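Local coordinates for acetolactate synthase isozyme 1 large subunit (Escherichia coli, PDB 6LPI), which forms the large subunit of a thiamine diphosphate-dependent synthase of the acetohydroxy-acid synthase family, which also holds flavin-adenine dinucleotide and a magnesium ion, at residues Arg53-Ile66 with Met449-Gln461. Sequence-based numbering, arbitrary orientation.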
loop_
_atom_site.group_PDB
_atom_site.type_symbol
_atom_site.label_atom_id
_atom_site.label_comp_id
_atom_site.label_asym_id
_atom_site.label_seq_id
_atom_site.Cartn_x
_atom_site.Cartn_y
_atom_site.Cartn_z
ATOM N N ARG B 53 10.910 -22.744 1.648
ATOM C CA ARG B 53 9.794 -23.338 2.377
ATOM C C ARG B 53 8.472 -22.736 1.886
ATOM O O ARG B 53 8.401 -21.573 1.463
ATOM C CB ARG B 53 9.940 -23.129 3.894
ATOM C CG ARG B 53 8.625 -23.172 4.702
ATOM C CD ARG B 53 8.830 -22.989 6.212
ATOM N NE ARG B 53 9.815 -21.956 6.525
ATOM C CZ ARG B 53 9.856 -21.294 7.678
ATOM N NH1 ARG B 53 8.959 -21.563 8.623
ATOM N NH2 ARG B 53 10.790 -20.366 7.889
ATOM N N HIS B 54 7.429 -23.558 1.915
ATOM C CA HIS B 54 6.100 -23.182 1.450
ATOM C C HIS B 54 5.148 -23.189 2.637
ATOM O O HIS B 54 4.992 -24.217 3.293
ATOM C CB HIS B 54 5.585 -24.148 0.380
ATOM C CG HIS B 54 4.107 -24.067 0.175
ATOM N ND1 HIS B 54 3.530 -23.162 -0.688
ATOM C CD2 HIS B 54 3.087 -24.739 0.762
ATOM C CE1 HIS B 54 2.218 -23.294 -0.642
ATOM N NE2 HIS B 54 1.922 -24.245 0.228
ATOM N N ILE B 55 4.491 -22.065 2.900
ATOM C CA ILE B 55 3.445 -21.972 3.917
ATOM C C ILE B 55 2.058 -22.074 3.282
ATOM O O ILE B 55 1.707 -21.312 2.361
ATOM C CB ILE B 55 3.615 -20.703 4.766
ATOM C CG1 ILE B 55 4.791 -20.893 5.736
ATOM C CG2 ILE B 55 2.355 -20.393 5.535
ATOM C CD1 ILE B 55 6.150 -20.663 5.179
ATOM N N LEU B 56 1.282 -23.040 3.777
ATOM C CA LEU B 56 -0.062 -23.345 3.299
ATOM C C LEU B 56 -1.067 -22.460 4.029
ATOM O O LEU B 56 -1.332 -22.647 5.225
ATOM C CB LEU B 56 -0.389 -24.820 3.496
ATOM C CG LEU B 56 -1.719 -25.352 2.980
ATOM C CD1 LEU B 56 -1.915 -24.952 1.518
ATOM C CD2 LEU B 56 -1.782 -26.853 3.137
ATOM N N ALA B 57 -1.571 -21.455 3.329
ATOM C CA ALA B 57 -2.650 -20.648 3.854
ATOM C C ALA B 57 -3.938 -21.466 3.883
ATOM O O ALA B 57 -4.022 -22.601 3.395
ATOM C CB ALA B 57 -2.842 -19.400 2.991
ATOM N N ARG B 58 -4.959 -20.881 4.483
ATOM C CA ARG B 58 -6.274 -21.489 4.476
ATOM C C ARG B 58 -7.230 -20.787 3.532
ATOM O O ARG B 58 -8.350 -21.256 3.340
ATOM C CB ARG B 58 -6.846 -21.512 5.893
ATOM C CG ARG B 58 -6.665 -22.844 6.570
ATOM C CD ARG B 58 -5.317 -22.960 7.211
ATOM N NE ARG B 58 -5.234 -24.233 7.892
ATOM C CZ ARG B 58 -4.095 -24.866 8.130
ATOM N NH1 ARG B 58 -2.940 -24.330 7.740
ATOM N NH2 ARG B 58 -4.120 -26.027 8.768
ATOM N N HIS B 59 -6.808 -19.696 2.916
ATOM C CA HIS B 59 -7.662 -18.990 1.979
ATOM C C HIS B 59 -6.709 -18.130 1.174
ATOM O O HIS B 59 -5.768 -17.560 1.741
ATOM C CB HIS B 59 -8.703 -18.110 2.709
ATOM C CG HIS B 59 -9.695 -17.442 1.805
ATOM N ND1 HIS B 59 -9.366 -16.404 0.958
ATOM C CD2 HIS B 59 -11.026 -17.643 1.649
ATOM C CE1 HIS B 59 -10.440 -16.021 0.290
ATOM N NE2 HIS B 59 -11.463 -16.756 0.692
ATOM N N GLU B 60 -6.919 -18.069 -0.146
ATOM C CA GLU B 60 -5.887 -17.447 -0.962
ATOM C C GLU B 60 -5.767 -15.965 -0.634
ATOM O O GLU B 60 -4.666 -15.406 -0.715
ATOM C CB GLU B 60 -6.151 -17.687 -2.450
ATOM C CG GLU B 60 -5.999 -19.162 -2.891
ATOM C CD GLU B 60 -7.300 -19.961 -2.775
ATOM O OE1 GLU B 60 -8.231 -19.471 -2.086
ATOM O OE2 GLU B 60 -7.400 -21.061 -3.377
ATOM N N GLN B 61 -6.853 -15.336 -0.162
ATOM C CA GLN B 61 -6.723 -13.977 0.351
ATOM C C GLN B 61 -5.711 -13.939 1.491
ATOM O O GLN B 61 -4.849 -13.046 1.555
ATOM C CB GLN B 61 -8.064 -13.465 0.853
ATOM C CG GLN B 61 -8.105 -11.960 0.885
ATOM C CD GLN B 61 -9.234 -11.401 1.697
ATOM O OE1 GLN B 61 -9.027 -10.946 2.828
ATOM N NE2 GLN B 61 -10.440 -11.433 1.139
ATOM N N GLY B 62 -5.773 -14.946 2.372
ATOM C CA GLY B 62 -4.782 -15.076 3.423
ATOM C C GLY B 62 -3.370 -15.254 2.896
ATOM O O GLY B 62 -2.440 -14.615 3.392
ATOM N N ALA B 63 -3.186 -16.126 1.892
ATOM C CA ALA B 63 -1.861 -16.292 1.283
ATOM C C ALA B 63 -1.312 -14.959 0.806
ATOM O O ALA B 63 -0.145 -14.621 1.058
ATOM C CB ALA B 63 -1.920 -17.260 0.103
ATOM N N GLY B 64 -2.158 -14.179 0.129
ATOM C CA GLY B 64 -1.717 -12.896 -0.378
ATOM C C GLY B 64 -1.378 -11.913 0.725
ATOM O O GLY B 64 -0.363 -11.219 0.653
ATOM N N PHE B 65 -2.198 -11.856 1.776
ATOM C CA PHE B 65 -1.889 -10.898 2.833
ATOM C C PHE B 65 -0.670 -11.334 3.653
ATOM O O PHE B 65 0.049 -10.477 4.179
ATOM C CB PHE B 65 -3.106 -10.685 3.728
ATOM C CG PHE B 65 -4.108 -9.729 3.154
ATOM C CD1 PHE B 65 -3.718 -8.460 2.732
ATOM C CD2 PHE B 65 -5.443 -10.087 3.037
ATOM C CE1 PHE B 65 -4.634 -7.568 2.213
ATOM C CE2 PHE B 65 -6.377 -9.193 2.503
ATOM C CZ PHE B 65 -5.965 -7.937 2.091
ATOM N N ILE B 66 -0.411 -12.641 3.765
ATOM C CA ILE B 66 0.822 -13.105 4.406
ATOM C C ILE B 66 2.033 -12.700 3.576
ATOM O O ILE B 66 3.053 -12.218 4.102
ATOM C CB ILE B 66 0.783 -14.626 4.625
ATOM C CG1 ILE B 66 -0.235 -15.001 5.693
ATOM C CG2 ILE B 66 2.151 -15.148 5.045
ATOM C CD1 ILE B 66 -0.431 -16.486 5.739
ATOM N N MET B 449 -12.967 -12.069 8.988
ATOM C CA MET B 449 -12.819 -12.141 7.542
ATOM C C MET B 449 -11.724 -13.118 7.149
ATOM O O MET B 449 -11.877 -13.874 6.184
ATOM C CB MET B 449 -12.526 -10.763 6.970
ATOM C CG MET B 449 -13.611 -9.776 7.253
ATOM S SD MET B 449 -13.561 -8.662 5.883
ATOM C CE MET B 449 -15.173 -8.875 5.212
ATOM N N ASN B 450 -10.630 -13.142 7.897
ATOM C CA ASN B 450 -9.566 -14.113 7.690
ATOM C C ASN B 450 -9.299 -14.915 8.962
ATOM O O ASN B 450 -8.152 -15.165 9.330
ATOM C CB ASN B 450 -8.301 -13.433 7.169
ATOM C CG ASN B 450 -8.377 -13.154 5.679
ATOM O OD1 ASN B 450 -8.851 -13.988 4.907
ATOM N ND2 ASN B 450 -7.891 -11.999 5.264
ATOM N N ILE B 451 -10.382 -15.287 9.658
ATOM C CA ILE B 451 -10.307 -16.051 10.904
ATOM C C ILE B 451 -9.604 -17.382 10.675
ATOM O O ILE B 451 -8.929 -17.908 11.572
ATOM C CB ILE B 451 -11.726 -16.259 11.480
ATOM C CG1 ILE B 451 -11.664 -16.707 12.931
ATOM C CG2 ILE B 451 -12.498 -17.305 10.684
ATOM C CD1 ILE B 451 -10.939 -15.733 13.818
ATOM N N GLN B 452 -9.741 -17.944 9.475
ATOM C CA GLN B 452 -9.172 -19.255 9.207
ATOM C C GLN B 452 -7.655 -19.223 9.317
ATOM O O GLN B 452 -7.026 -20.244 9.621
ATOM C CB GLN B 452 -9.634 -19.749 7.833
ATOM C CG GLN B 452 -8.989 -19.048 6.651
ATOM C CD GLN B 452 -9.544 -17.668 6.406
ATOM O OE1 GLN B 452 -10.742 -17.411 6.589
ATOM N NE2 GLN B 452 -8.656 -16.744 6.040
ATOM N N GLU B 453 -7.048 -18.059 9.107
ATOM C CA GLU B 453 -5.601 -18.027 9.189
ATOM C C GLU B 453 -5.114 -18.202 10.612
ATOM O O GLU B 453 -3.908 -18.398 10.810
ATOM C CB GLU B 453 -5.061 -16.746 8.571
ATOM C CG GLU B 453 -5.481 -16.578 7.083
ATOM C CD GLU B 453 -5.170 -17.793 6.221
ATOM O OE1 GLU B 453 -4.120 -18.424 6.443
ATOM O OE2 GLU B 453 -5.996 -18.152 5.354
ATOM N N MET B 454 -6.022 -18.173 11.598
ATOM C CA MET B 454 -5.642 -18.590 12.943
ATOM C C MET B 454 -4.944 -19.935 12.914
ATOM O O MET B 454 -3.899 -20.111 13.554
ATOM C CB MET B 454 -6.863 -18.645 13.856
ATOM C CG MET B 454 -7.078 -17.363 14.617
ATOM S SD MET B 454 -8.435 -17.442 15.802
ATOM C CE MET B 454 -8.530 -15.726 16.303
ATOM N N ALA B 455 -5.476 -20.879 12.130
ATOM C CA ALA B 455 -4.821 -22.178 11.990
ATOM C C ALA B 455 -3.390 -22.004 11.508
ATOM O O ALA B 455 -2.442 -22.544 12.105
ATOM C CB ALA B 455 -5.614 -23.068 11.032
ATOM N N THR B 456 -3.218 -21.196 10.453
ATOM C CA THR B 456 -1.895 -20.892 9.924
ATOM C C THR B 456 -0.966 -20.371 11.008
ATOM O O THR B 456 0.216 -20.737 11.052
ATOM C CB THR B 456 -2.015 -19.887 8.773
ATOM O OG1 THR B 456 -2.941 -20.389 7.797
ATOM C CG2 THR B 456 -0.678 -19.638 8.125
ATOM N N ALA B 457 -1.494 -19.563 11.930
ATOM C CA ALA B 457 -0.639 -19.020 12.982
ATOM C C ALA B 457 -0.172 -20.110 13.933
ATOM O O ALA B 457 1.008 -20.160 14.305
ATOM C CB ALA B 457 -1.376 -17.924 13.748
ATOM N N SER B 458 -1.072 -21.002 14.328
ATOM C CA SER B 458 -0.677 -21.934 15.371
ATOM C C SER B 458 0.226 -23.025 14.823
ATOM O O SER B 458 1.199 -23.417 15.481
ATOM C CB SER B 458 -1.916 -22.525 16.040
ATOM O OG SER B 458 -2.604 -23.362 15.146
ATOM N N GLU B 459 -0.062 -23.493 13.605
ATOM C CA GLU B 459 0.695 -24.595 13.021
ATOM C C GLU B 459 2.145 -24.219 12.746
ATOM O O GLU B 459 3.025 -25.080 12.827
ATOM C CB GLU B 459 0.002 -25.070 11.757
ATOM C CG GLU B 459 -1.426 -25.483 12.031
ATOM C CD GLU B 459 -2.101 -26.127 10.834
ATOM O OE1 GLU B 459 -1.666 -25.879 9.679
ATOM O OE2 GLU B 459 -3.050 -26.928 11.054
ATOM N N ASN B 460 2.421 -22.956 12.432
ATOM C CA ASN B 460 3.795 -22.491 12.314
ATOM C C ASN B 460 4.332 -21.931 13.608
ATOM O O ASN B 460 5.465 -21.435 13.623
ATOM C CB ASN B 460 3.932 -21.460 11.192
ATOM C CG ASN B 460 3.770 -22.085 9.829
ATOM O OD1 ASN B 460 2.652 -22.242 9.323
ATOM N ND2 ASN B 460 4.897 -22.490 9.234
ATOM N N GLN B 461 3.548 -22.011 14.682
ATOM C CA GLN B 461 3.944 -21.570 16.012
ATOM C C GLN B 461 4.596 -20.193 15.946
ATOM O O GLN B 461 5.723 -19.976 16.396
ATOM C CB GLN B 461 4.852 -22.610 16.672
ATOM C CG GLN B 461 4.036 -23.777 17.184
ATOM C CD GLN B 461 3.181 -23.375 18.392
ATOM O OE1 GLN B 461 3.711 -22.991 19.444
ATOM N NE2 GLN B 461 1.860 -23.365 18.209
#
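Ile55, on strand 53-56, lays CG2 against Thr456 CG2 at 4.1 Å, the first apolar touch between the strand and helix 453-459. After the strand, Ala57 rests its CB near the Glu453 carboxylate, and the Arg58 backbone N donates to Glu453 OE2 (3.0 Å) on that oxygen's syn side. Glu453 is itself held in place: Thr456 OG1 donates a hydrogen bond to Glu453 OE1 (2.7 Å), and Gln452 NE2 meets OE2 from the anti side, so OE2 accepts two N-H groups. The Arg58 side chain, bent at chi2 (85°), runs along helix 453-459 toward its C-terminal end. Its CB packs on Gln452 CG, Ala455 CB lies over one face of the guanidinium, and Glu459 OE1, near the guanidinium plane, forms a salt bridge of doubtful exact geometry, NH2 sitting too close to the carboxylate. His59 caps helix 60-74, its ND1 accepting from Gln61 N in the ring plane, while its CB faces the Gln452 amide. Gln61, CG anti to the backbone N (chi1 -158°), extends OE1 to Asn450 ND2 at 2.9 Å; the donor stands above the carbonyl plane, and the two amides are turned 79° apart. Gly62 CA lies 3.8 Å from Glu453 OE2, and Ile66 CD1 reaches Thr456 CG2 tip to tip. The contact thus joins the N-terminal and C-terminal thiamine diphosphate-binding domains: strand 53-56 pairs with strand 30-33 at its sheet's end, and helix 422-432 packs against Phe65, Ile66, Asn450 and Glu453.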